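Local coordinates for putative flavoprotein decarboxylase (Streptomyces olivoviridis, PDB 6JLS) that binds FMN and is an FMN-dependent cysteine decarboxylase of thioviridamide biosynthesis, assembled as a twelve-chain particle, at residues Q16-M21 with E92-V97; V27-G32 with Q57-N62; L47-T52 with P66-S71. All coordinates share one frame; numbering follows the deposited sequence.

How the contacts relate
The three contacts belong to one flavoprotein domain built on a parallel sheet with strand order 3-2-1-4-5-6. Contact 1 pairs strands 18-23 and 95-101 in the middle of the sheet, and contact 3 joins strand 46-51, the next neighbour of 18-23, to the loop leading to edge strand 72-73; their centres are about 11 Å apart. Contact 2 lies beyond the carboxy-terminal ends of these strands, its centre about 12 Å from that of contact 3 and about 19 Å from that of contact 1. Along the chain, contact 1 encloses the other two, whose segments alternate. Contacts 2 and 3 both touch the second subunit and FMN, contact 3 reaching the cofactor through Thr52.

Contact 1 of 3, residues Q16-M21 with E92-V97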
loop_
_atom_site.group_PDB
_atom_site.type_symbol
_atom_site.label_atom_id
_atom_site.label_comp_id
_atom_site.label_asym_id
_atom_site.label_seq_id
_atom_site.Cartn_x
_atom_site.Cartn_y
_atom_site.Cartn_z
ATOM N N GLN A 16 21.685 -15.918 -38.593
ATOM C CA GLN A 16 20.308 -15.688 -39.002
ATOM C C GLN A 16 19.311 -16.336 -38.048
ATOM O O GLN A 16 18.134 -16.491 -38.391
ATOM C CB GLN A 16 20.103 -16.206 -40.423
ATOM C CG GLN A 16 20.645 -15.280 -41.491
ATOM C CD GLN A 16 19.691 -14.143 -41.774
ATOM O OE1 GLN A 16 18.568 -14.368 -42.227
ATOM N NE2 GLN A 16 20.119 -12.916 -41.492
ATOM N N LEU A 17 19.756 -16.705 -36.852
ATOM C CA LEU A 17 18.959 -17.502 -35.934
ATOM C C LEU A 17 18.294 -16.632 -34.873
ATOM O O LEU A 17 18.874 -15.649 -34.398
ATOM C CB LEU A 17 19.835 -18.560 -35.264
ATOM C CG LEU A 17 20.507 -19.544 -36.223
ATOM C CD1 LEU A 17 21.305 -20.604 -35.468
ATOM C CD2 LEU A 17 19.454 -20.188 -37.108
ATOM N N THR A 18 17.072 -17.002 -34.508
ATOM C CA THR A 18 16.368 -16.449 -33.358
ATOM C C THR A 18 16.318 -17.518 -32.273
ATOM O O THR A 18 15.671 -18.556 -32.456
ATOM C CB THR A 18 14.950 -16.014 -33.736
ATOM O OG1 THR A 18 15.009 -14.960 -34.702
ATOM C CG2 THR A 18 14.191 -15.532 -32.515
ATOM N N LEU A 19 16.988 -17.270 -31.152
ATOM C CA LEU A 19 17.014 -18.220 -30.049
ATOM C C LEU A 19 16.349 -17.632 -28.811
ATOM O O LEU A 19 16.646 -16.501 -28.408
ATOM C CB LEU A 19 18.448 -18.635 -29.712
ATOM C CG LEU A 19 18.548 -19.722 -28.640
ATOM C CD1 LEU A 19 19.594 -20.748 -29.011
ATOM C CD2 LEU A 19 18.845 -19.140 -27.262
ATOM N N THR A 20 15.470 -18.408 -28.191
ATOM C CA THR A 20 14.835 -18.017 -26.941
ATOM C C THR A 20 15.391 -18.864 -25.804
ATOM O O THR A 20 15.328 -20.099 -25.849
ATOM C CB THR A 20 13.318 -18.151 -27.027
ATOM O OG1 THR A 20 12.820 -17.223 -28.007
ATOM C CG2 THR A 20 12.675 -17.855 -25.681
ATOM N N MET A 21 15.924 -18.184 -24.793
ATOM C CA MET A 21 16.502 -18.767 -23.589
ATOM C C MET A 21 15.511 -18.634 -22.429
ATOM O O MET A 21 15.030 -17.528 -22.142
ATOM C CB MET A 21 17.816 -18.038 -23.286
ATOM C CG MET A 21 18.449 -18.310 -21.947
ATOM S SD MET A 21 20.090 -17.512 -21.793
ATOM C CE MET A 21 19.956 -16.182 -22.969
ATOM N N GLU A 92 8.455 -17.463 -33.651
ATOM C CA GLU A 92 9.595 -16.871 -34.339
ATOM C C GLU A 92 10.936 -17.479 -33.939
ATOM O O GLU A 92 11.971 -17.024 -34.426
ATOM C CB GLU A 92 9.613 -15.359 -34.079
ATOM C CG GLU A 92 8.351 -14.642 -34.556
ATOM C CD GLU A 92 8.280 -13.177 -34.141
ATOM O OE1 GLU A 92 9.187 -12.697 -33.419
ATOM O OE2 GLU A 92 7.302 -12.507 -34.545
ATOM N N SER A 93 10.964 -18.481 -33.074
ATOM C CA SER A 93 12.231 -19.003 -32.580
ATOM C C SER A 93 12.694 -20.183 -33.418
ATOM O O SER A 93 11.888 -21.022 -33.824
ATOM C CB SER A 93 12.098 -19.434 -31.122
ATOM O OG SER A 93 11.766 -18.338 -30.298
ATOM N N ASP A 94 14.001 -20.247 -33.666
ATOM C CA ASP A 94 14.604 -21.425 -34.277
ATOM C C ASP A 94 15.083 -22.437 -33.249
ATOM O O ASP A 94 15.359 -23.587 -33.608
ATOM C CB ASP A 94 15.769 -21.025 -35.179
ATOM C CG ASP A 94 15.370 -19.997 -36.202
ATOM O OD1 ASP A 94 14.338 -20.206 -36.879
ATOM O OD2 ASP A 94 16.074 -18.972 -36.311
ATOM N N ALA A 95 15.180 -22.040 -31.987
ATOM C CA ALA A 95 15.394 -22.987 -30.907
ATOM C C ALA A 95 14.984 -22.317 -29.611
ATOM O O ALA A 95 15.092 -21.095 -29.474
ATOM C CB ALA A 95 16.851 -23.454 -30.829
ATOM N N VAL A 96 14.517 -23.132 -28.670
ATOM C CA VAL A 96 14.143 -22.711 -27.327
ATOM C C VAL A 96 14.947 -23.556 -26.355
ATOM O O VAL A 96 14.895 -24.786 -26.425
ATOM C CB VAL A 96 12.633 -22.898 -27.085
ATOM C CG1 VAL A 96 12.260 -22.602 -25.625
ATOM C CG2 VAL A 96 11.819 -22.062 -28.067
ATOM N N VAL A 97 15.691 -22.906 -25.459
ATOM C CA VAL A 97 16.511 -23.588 -24.455
ATOM C C VAL A 97 15.977 -23.251 -23.068
ATOM O O VAL A 97 15.773 -22.075 -22.747
ATOM C CB VAL A 97 17.993 -23.187 -24.559
ATOM C CG1 VAL A 97 18.828 -23.975 -23.555
ATOM C CG2 VAL A 97 18.496 -23.402 -25.955
HETATM O O HOH W 1 15.443 -16.755 -37.020
#
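Thr18 and Asp94 open the pairing of two neighbouring parallel strands, 18-23 and 95-101, in the Rossmann-like sheet of this flavoprotein fold. The Asp94 side chain extends from its CB toward Leu17 and Thr18. CB lies against Thr18 O, 3.7 Å away. CG is anti to the carbonyl carbon of Asp94 and beside its backbone N (chi1 -54°), and has Thr18 N and O as neighbours. The tip oxygen OD2 accepts the Thr18 N-H over 2.9 Å, approached on the anti side and 34° out of the carboxylate plane; it also meets Leu17 CA and, more loosely, Leu17 CD2. A water donates to Gln16 O and accepts from Thr18 OG1; its approach to Asp94 OD2 is too short to be reliable. Asp94 N returns a bond to Thr18 O at 2.7 Å, so Asp94 holds Thr18 through both its backbone N and its carboxylate just before the regular ladder starts.

Beyond this point the parallel ladder takes over, with Thr20 N bonded to Ala95 O and Val97 N to Thr20 O, supplemented by CA-H...O contacts. On one face, Leu19 CD1 reaches Ala95 CB and Val97 CG2, crossing the valine obliquely, while helix 182-193 packs on Val97 and helix 32-40 on Leu19 and Met21. The other face carries Thr20, Val96 and the Ser93 hydroxyl. Ser93 OG is also bonded to Ile89 O, which ties the strand entrance to helix 85-91. Thr20 OG1, anti to its carbonyl carbon, donates to Ser93 OG at 2.8 Å.

Contact 2 of 3, residues V27-G32 with Q57-N62; sequences VSSVAG and QFVTTN. With FMN (flavin mononucleotide), chain B.
Val27 lies over the ring of Phe58 where two loops of the Rossmann-like flavoprotein fold meet beside FMN: the 3-10 turn between strand 18-23 and helix 32-40, and the segment after strand 46-51 that leads into helix 61-64. No hydrogen bond joins these segments.

The aromatic contact comes first. Val27 CA sits 3.9 Å from the ring centroid and only 12° off the normal, a CH-pi contact over the face. Val27 CG2, anti to the backbone N, touches Phe58 CD1, and the two side chains cross at about a right angle. Gln57 CG covers the opposite face over its centre, so the ring is sandwiched between backbone and aliphatic carbon. The flavin is met by the far end of the ring: Phe58 CZ comes within 3.6 Å of FMN C7, and CE1 approaches the methyl C7M. Phe58 thus lines the dimethylbenzene end of the cofactor.

A purely apolar contact follows, in which Val30 CG1 packs on Phe58 CB.

The hydroxyl of Ser29 finds its partners outside the two segments: OG bonds to Ser24 O and Ser26 O, tying the turn to the FMN-binding loop. Within segment 27-32 the turn is held by a bond from Val30 N to Val27 O. The second subunit also adjoins this site: Gln57 O accepts from Thr60 OG1 of that subunit, and its Ser63 packs on Val27 and Val30.

Other methyl groups are set against oxygen. Val30 CG1 lies 3.1 Å from Phe58 O, and Val59 CG2 reaches back to Ser29, 3.2 Å from Ser29 O and 3.4 Å from Ser29 OG.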
loop_
_atom_site.group_PDB
_atom_site.type_symbol
_atom_site.label_atom_id
_atom_site.label_comp_id
_atom_site.label_asym_id
_atom_site.label_seq_id
_atom_site.Cartn_x
_atom_site.Cartn_y
_atom_site.Cartn_z
ATOM N N VAL A 27 19.359 -21.570 -8.693
ATOM C CA VAL A 27 20.374 -20.538 -8.552
ATOM C C VAL A 27 21.282 -20.495 -9.782
ATOM O O VAL A 27 21.822 -19.430 -10.108
ATOM C CB VAL A 27 21.192 -20.705 -7.250
ATOM C CG1 VAL A 27 22.179 -21.834 -7.362
ATOM C CG2 VAL A 27 21.934 -19.408 -6.940
ATOM N N SER A 28 21.412 -21.615 -10.513
ATOM C CA SER A 28 22.190 -21.628 -11.750
ATOM C C SER A 28 21.728 -20.589 -12.756
ATOM O O SER A 28 22.504 -20.226 -13.645
ATOM C CB SER A 28 22.127 -22.995 -12.414
ATOM O OG SER A 28 22.720 -23.967 -11.588
ATOM N N SER A 29 20.491 -20.099 -12.653
ATOM C CA SER A 29 20.082 -19.124 -13.651
ATOM C C SER A 29 20.754 -17.759 -13.463
ATOM O O SER A 29 20.559 -16.887 -14.314
ATOM C CB SER A 29 18.551 -19.010 -13.687
ATOM O OG SER A 29 18.016 -18.681 -12.425
ATOM N N VAL A 30 21.583 -17.566 -12.423
ATOM C CA VAL A 30 22.406 -16.351 -12.349
ATOM C C VAL A 30 23.397 -16.281 -13.497
ATOM O O VAL A 30 23.914 -15.203 -13.805
ATOM C CB VAL A 30 23.192 -16.224 -11.020
ATOM C CG1 VAL A 30 22.267 -16.113 -9.858
ATOM C CG2 VAL A 30 24.160 -17.391 -10.836
ATOM N N ALA A 31 23.707 -17.416 -14.112
ATOM C CA ALA A 31 24.537 -17.486 -15.303
ATOM C C ALA A 31 23.829 -16.972 -16.547
ATOM O O ALA A 31 24.458 -16.925 -17.613
ATOM C CB ALA A 31 24.977 -18.933 -15.522
ATOM N N GLY A 32 22.542 -16.631 -16.442
ATOM C CA GLY A 32 21.759 -16.169 -17.564
ATOM C C GLY A 32 22.435 -15.045 -18.322
ATOM O O GLY A 32 22.647 -15.135 -19.537
ATOM N N GLN A 57 13.944 -14.538 -8.309
ATOM C CA GLN A 57 14.674 -14.348 -7.065
ATOM C C GLN A 57 16.173 -14.542 -7.250
ATOM O O GLN A 57 16.945 -14.194 -6.349
ATOM C CB GLN A 57 14.142 -15.275 -5.962
ATOM C CG GLN A 57 14.629 -16.709 -6.021
ATOM C CD GLN A 57 13.922 -17.615 -5.015
ATOM O OE1 GLN A 57 13.950 -17.375 -3.805
ATOM N NE2 GLN A 57 13.282 -18.663 -5.521
ATOM N N PHE A 58 16.603 -15.034 -8.412
ATOM C CA PHE A 58 18.012 -15.280 -8.680
ATOM C C PHE A 58 18.588 -14.445 -9.811
ATOM O O PHE A 58 19.803 -14.254 -9.845
ATOM C CB PHE A 58 18.244 -16.758 -9.018
ATOM C CG PHE A 58 17.776 -17.717 -7.961
ATOM C CD1 PHE A 58 18.345 -17.719 -6.703
ATOM C CD2 PHE A 58 16.789 -18.645 -8.247
ATOM C CE1 PHE A 58 17.928 -18.616 -5.741
ATOM C CE2 PHE A 58 16.362 -19.552 -7.291
ATOM C CZ PHE A 58 16.934 -19.540 -6.036
ATOM N N VAL A 59 17.759 -13.982 -10.755
ATOM C CA VAL A 59 18.173 -13.120 -11.862
ATOM C C VAL A 59 17.219 -11.948 -11.928
ATOM O O VAL A 59 16.004 -12.124 -11.799
ATOM C CB VAL A 59 18.148 -13.821 -13.238
ATOM C CG1 VAL A 59 19.316 -13.347 -14.111
ATOM C CG2 VAL A 59 18.076 -15.311 -13.103
ATOM N N THR A 60 17.757 -10.761 -12.175
ATOM C CA THR A 60 16.920 -9.610 -12.470
ATOM C C THR A 60 16.837 -9.409 -13.976
ATOM O O THR A 60 17.745 -9.793 -14.726
ATOM C CB THR A 60 17.475 -8.359 -11.822
ATOM O OG1 THR A 60 18.648 -7.953 -12.546
ATOM C CG2 THR A 60 17.835 -8.665 -10.380
ATOM N N THR A 61 15.731 -8.810 -14.421
ATOM C CA THR A 61 15.608 -8.519 -15.840
ATOM C C THR A 61 16.612 -7.459 -16.263
ATOM O O THR A 61 17.127 -7.501 -17.384
ATOM C CB THR A 61 14.177 -8.088 -16.174
ATOM O OG1 THR A 61 13.795 -7.009 -15.326
ATOM C CG2 THR A 61 13.224 -9.235 -15.941
ATOM N N ASN A 62 16.936 -6.528 -15.370
ATOM C CA ASN A 62 17.902 -5.489 -15.711
ATOM C C ASN A 62 19.306 -6.044 -15.887
ATOM O O ASN A 62 20.116 -5.425 -16.579
ATOM C CB ASN A 62 17.868 -4.388 -14.651
ATOM C CG ASN A 62 16.732 -3.426 -14.879
ATOM O OD1 ASN A 62 15.898 -3.658 -15.751
ATOM N ND2 ASN A 62 16.691 -2.339 -14.119
HETATM N N1 FMN B . 14.749 -26.611 -7.828
HETATM C C2 FMN B . 15.313 -27.344 -8.849
HETATM O O2 FMN B . 14.611 -28.116 -9.496
HETATM N N3 FMN B . 16.657 -27.219 -9.133
HETATM C C4 FMN B . 17.449 -26.358 -8.402
HETATM O O4 FMN B . 18.651 -26.240 -8.653
HETATM C C4A FMN B . 16.880 -25.617 -7.374
HETATM N N5 FMN B . 17.662 -24.750 -6.637
HETATM C C5A FMN B . 17.109 -24.013 -5.611
HETATM C C6 FMN B . 17.924 -23.154 -4.885
HETATM C C7 FMN B . 17.382 -22.396 -3.847
HETATM C C7M FMN B . 18.288 -21.472 -3.073
HETATM C C8 FMN B . 16.012 -22.503 -3.537
HETATM C C8M FMN B . 15.421 -21.686 -2.418
HETATM C C9 FMN B . 15.198 -23.374 -4.273
HETATM C C9A FMN B . 15.749 -24.131 -5.313
HETATM N N10 FMN B . 14.963 -25.003 -6.056
HETATM C C10 FMN B . 15.524 -25.743 -7.085
HETATM C "C1'" FMN B . 13.495 -25.131 -5.766
HETATM C "C2'" FMN B . 12.721 -24.309 -6.809
HETATM O "O2'" FMN B . 13.027 -22.927 -6.742
HETATM C "C3'" FMN B . 11.217 -24.499 -6.670
HETATM O "O3'" FMN B . 10.902 -25.819 -7.046
HETATM C "C4'" FMN B . 10.488 -23.485 -7.550
HETATM O "O4'" FMN B . 9.088 -23.451 -7.330
HETATM C "C5'" FMN B . 10.761 -23.747 -9.024
HETATM O "O5'" FMN B . 9.955 -22.831 -9.724
HETATM P P FMN B . 10.002 -22.722 -11.319
HETATM O O1P FMN B . 10.370 -24.076 -11.900
HETATM O O2P FMN B . 8.630 -22.329 -11.823
HETATM O O3P FMN B . 11.050 -21.718 -11.727
#

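Contact 3 of 3, residues L47-T52 with P66-S71; sequences LHVALT and PFVNGS. With FMN (flavin mononucleotide), chain B.
Leu47, His48 and Val49 pack against and bond to loop segment 66-71 in a strand-to-loop contact near the edge of the parallel Rossmann-like sheet, where strand 46-51 is about to be flanked by strand 72-73. Three sound hydrogen bonds and a weak one hold it. Leu47 N donates to Asn69 OD1 over 3.0 Å, tilted 23° from the amide plane, while Asn69 ND2 is bonded to Gly45 O, so the amide spans two backbone groups. Gly70 N gives the weak bond to Leu47 O. At His48 the ring is used as an acceptor: Ser71 N points at ND1 from 3.1 Å, in the ring plane and nearly straight at 173°, which would favour this rotation of the imidazole and is consistent with ND1 acting as an unprotonated acceptor. Val49 N then donates to Ser71 O, starting the ladder that Val49 continues with Leu73.

Val68 supplies the apolar part. CG2, anti to the carbonyl carbon, meets Val49 CG2 at 3.5 Å and Leu47 CD2 at 4.1 Å, each pair of side chains crossing at about a right angle. Helix 32-40 covers Leu47 and Phe67, and helix 85-91 adjoins His48 and Ser71. At the carboxy-terminal end of the strand, the chain reaches the cofactor: Thr52 OG1 donates to FMN O3P at 2.5 Å.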
loop_
_atom_site.group_PDB
_atom_site.type_symbol
_atom_site.label_atom_id
_atom_site.label_comp_id
_atom_site.label_asym_id
_atom_site.label_seq_id
_atom_site.Cartn_x
_atom_site.Cartn_y
_atom_site.Cartn_z
ATOM N N LEU A 47 18.064 -12.730 -29.825
ATOM C CA LEU A 47 18.045 -13.450 -28.564
ATOM C C LEU A 47 16.856 -12.965 -27.759
ATOM O O LEU A 47 16.668 -11.755 -27.609
ATOM C CB LEU A 47 19.337 -13.225 -27.792
ATOM C CG LEU A 47 19.468 -13.957 -26.466
ATOM C CD1 LEU A 47 19.434 -15.463 -26.696
ATOM C CD2 LEU A 47 20.769 -13.517 -25.819
ATOM N N HIS A 48 16.038 -13.903 -27.273
ATOM C CA HIS A 48 14.981 -13.614 -26.308
ATOM C C HIS A 48 15.231 -14.375 -25.014
ATOM O O HIS A 48 15.802 -15.472 -25.019
ATOM C CB HIS A 48 13.607 -14.010 -26.830
ATOM C CG HIS A 48 13.243 -13.384 -28.134
ATOM N ND1 HIS A 48 12.945 -12.044 -28.260
ATOM C CD2 HIS A 48 13.089 -13.923 -29.364
ATOM C CE1 HIS A 48 12.637 -11.782 -29.515
ATOM N NE2 HIS A 48 12.714 -12.906 -30.206
ATOM N N VAL A 49 14.763 -13.812 -23.903
ATOM C CA VAL A 49 14.898 -14.440 -22.594
ATOM C C VAL A 49 13.560 -14.359 -21.881
ATOM O O VAL A 49 12.910 -13.306 -21.895
ATOM C CB VAL A 49 15.998 -13.786 -21.737
ATOM C CG1 VAL A 49 16.085 -14.472 -20.384
ATOM C CG2 VAL A 49 17.328 -13.874 -22.445
ATOM N N ALA A 50 13.143 -15.476 -21.286
ATOM C CA ALA A 50 11.933 -15.548 -20.484
ATOM C C ALA A 50 12.284 -16.160 -19.138
ATOM O O ALA A 50 13.149 -17.046 -19.059
ATOM C CB ALA A 50 10.857 -16.395 -21.165
ATOM N N LEU A 51 11.609 -15.692 -18.084
ATOM C CA LEU A 51 11.892 -16.101 -16.712
ATOM C C LEU A 51 10.623 -16.637 -16.066
ATOM O O LEU A 51 9.530 -16.103 -16.285
ATOM C CB LEU A 51 12.438 -14.919 -15.858
ATOM C CG LEU A 51 13.830 -14.327 -16.131
ATOM C CD1 LEU A 51 13.923 -13.718 -17.512
ATOM C CD2 LEU A 51 14.164 -13.262 -15.101
ATOM N N THR A 52 10.764 -17.687 -15.281
ATOM C CA THR A 52 9.677 -18.064 -14.404
ATOM C C THR A 52 9.642 -17.109 -13.216
ATOM O O THR A 52 10.649 -16.465 -12.896
ATOM C CB THR A 52 9.861 -19.491 -13.896
ATOM O OG1 THR A 52 10.901 -19.494 -12.912
ATOM C CG2 THR A 52 10.198 -20.460 -15.041
ATOM N N PRO A 66 20.903 -5.706 -21.024
ATOM C CA PRO A 66 22.036 -5.188 -21.810
ATOM C C PRO A 66 22.601 -6.187 -22.796
ATOM O O PRO A 66 23.298 -5.775 -23.732
ATOM C CB PRO A 66 23.076 -4.813 -20.739
ATOM C CG PRO A 66 22.302 -4.646 -19.482
ATOM C CD PRO A 66 21.189 -5.641 -19.575
ATOM N N PHE A 67 22.325 -7.476 -22.631
ATOM C CA PHE A 67 22.880 -8.508 -23.499
ATOM C C PHE A 67 21.860 -9.101 -24.452
ATOM O O PHE A 67 22.213 -9.982 -25.246
ATOM C CB PHE A 67 23.502 -9.619 -22.649
ATOM C CG PHE A 67 24.479 -9.105 -21.640
ATOM C CD1 PHE A 67 24.134 -9.013 -20.304
ATOM C CD2 PHE A 67 25.733 -8.674 -22.036
ATOM C CE1 PHE A 67 25.030 -8.524 -19.375
ATOM C CE2 PHE A 67 26.633 -8.190 -21.117
ATOM C CZ PHE A 67 26.279 -8.111 -19.780
ATOM N N VAL A 68 20.620 -8.627 -24.406
ATOM C CA VAL A 68 19.487 -9.244 -25.080
ATOM C C VAL A 68 18.907 -8.213 -26.037
ATOM O O VAL A 68 18.327 -7.207 -25.600
ATOM C CB VAL A 68 18.428 -9.721 -24.075
ATOM C CG1 VAL A 68 17.154 -10.153 -24.790
ATOM C CG2 VAL A 68 18.995 -10.843 -23.206
ATOM N N ASN A 69 19.061 -8.457 -27.342
ATOM C CA ASN A 69 18.526 -7.554 -28.357
ATOM C C ASN A 69 17.066 -7.831 -28.694
ATOM O O ASN A 69 16.468 -7.066 -29.458
ATOM C CB ASN A 69 19.367 -7.627 -29.632
ATOM C CG ASN A 69 19.315 -8.988 -30.280
ATOM O OD1 ASN A 69 19.324 -10.008 -29.601
ATOM N ND2 ASN A 69 19.259 -9.010 -31.600
ATOM N N GLY A 70 16.485 -8.895 -28.160
ATOM C CA GLY A 70 15.056 -9.156 -28.243
ATOM C C GLY A 70 14.347 -8.732 -26.975
ATOM O O GLY A 70 14.686 -7.716 -26.361
ATOM N N SER A 71 13.368 -9.526 -26.560
ATOM C CA SER A 71 12.587 -9.224 -25.372
ATOM C C SER A 71 13.098 -10.008 -24.172
ATOM O O SER A 71 13.616 -11.119 -24.307
ATOM C CB SER A 71 11.113 -9.559 -25.588
ATOM O OG SER A 71 10.592 -8.888 -26.718
HETATM N N1 FMN B . 14.749 -26.611 -7.828
HETATM C C2 FMN B . 15.313 -27.344 -8.849
HETATM O O2 FMN B . 14.611 -28.116 -9.496
HETATM N N3 FMN B . 16.657 -27.219 -9.133
HETATM C C4 FMN B . 17.449 -26.358 -8.402
HETATM O O4 FMN B . 18.651 -26.240 -8.653
HETATM C C4A FMN B . 16.880 -25.617 -7.374
HETATM N N5 FMN B . 17.662 -24.750 -6.637
HETATM C C5A FMN B . 17.109 -24.013 -5.611
HETATM C C6 FMN B . 17.924 -23.154 -4.885
HETATM C C7 FMN B . 17.382 -22.396 -3.847
HETATM C C7M FMN B . 18.288 -21.472 -3.073
HETATM C C8 FMN B . 16.012 -22.503 -3.537
HETATM C C8M FMN B . 15.421 -21.686 -2.418
HETATM C C9 FMN B . 15.198 -23.374 -4.273
HETATM C C9A FMN B . 15.749 -24.131 -5.313
HETATM N N10 FMN B . 14.963 -25.003 -6.056
HETATM C C10 FMN B . 15.524 -25.743 -7.085
HETATM C "C1'" FMN B . 13.495 -25.131 -5.766
HETATM C "C2'" FMN B . 12.721 -24.309 -6.809
HETATM O "O2'" FMN B . 13.027 -22.927 -6.742
HETATM C "C3'" FMN B . 11.217 -24.499 -6.670
HETATM O "O3'" FMN B . 10.902 -25.819 -7.046
HETATM C "C4'" FMN B . 10.488 -23.485 -7.550
HETATM O "O4'" FMN B . 9.088 -23.451 -7.330
HETATM C "C5'" FMN B . 10.761 -23.747 -9.024
HETATM O "O5'" FMN B . 9.955 -22.831 -9.724
HETATM P P FMN B . 10.002 -22.722 -11.319
HETATM O O1P FMN B . 10.370 -24.076 -11.900
HETATM O O2P FMN B . 8.630 -22.329 -11.823
HETATM O O3P FMN B . 11.050 -21.718 -11.727
#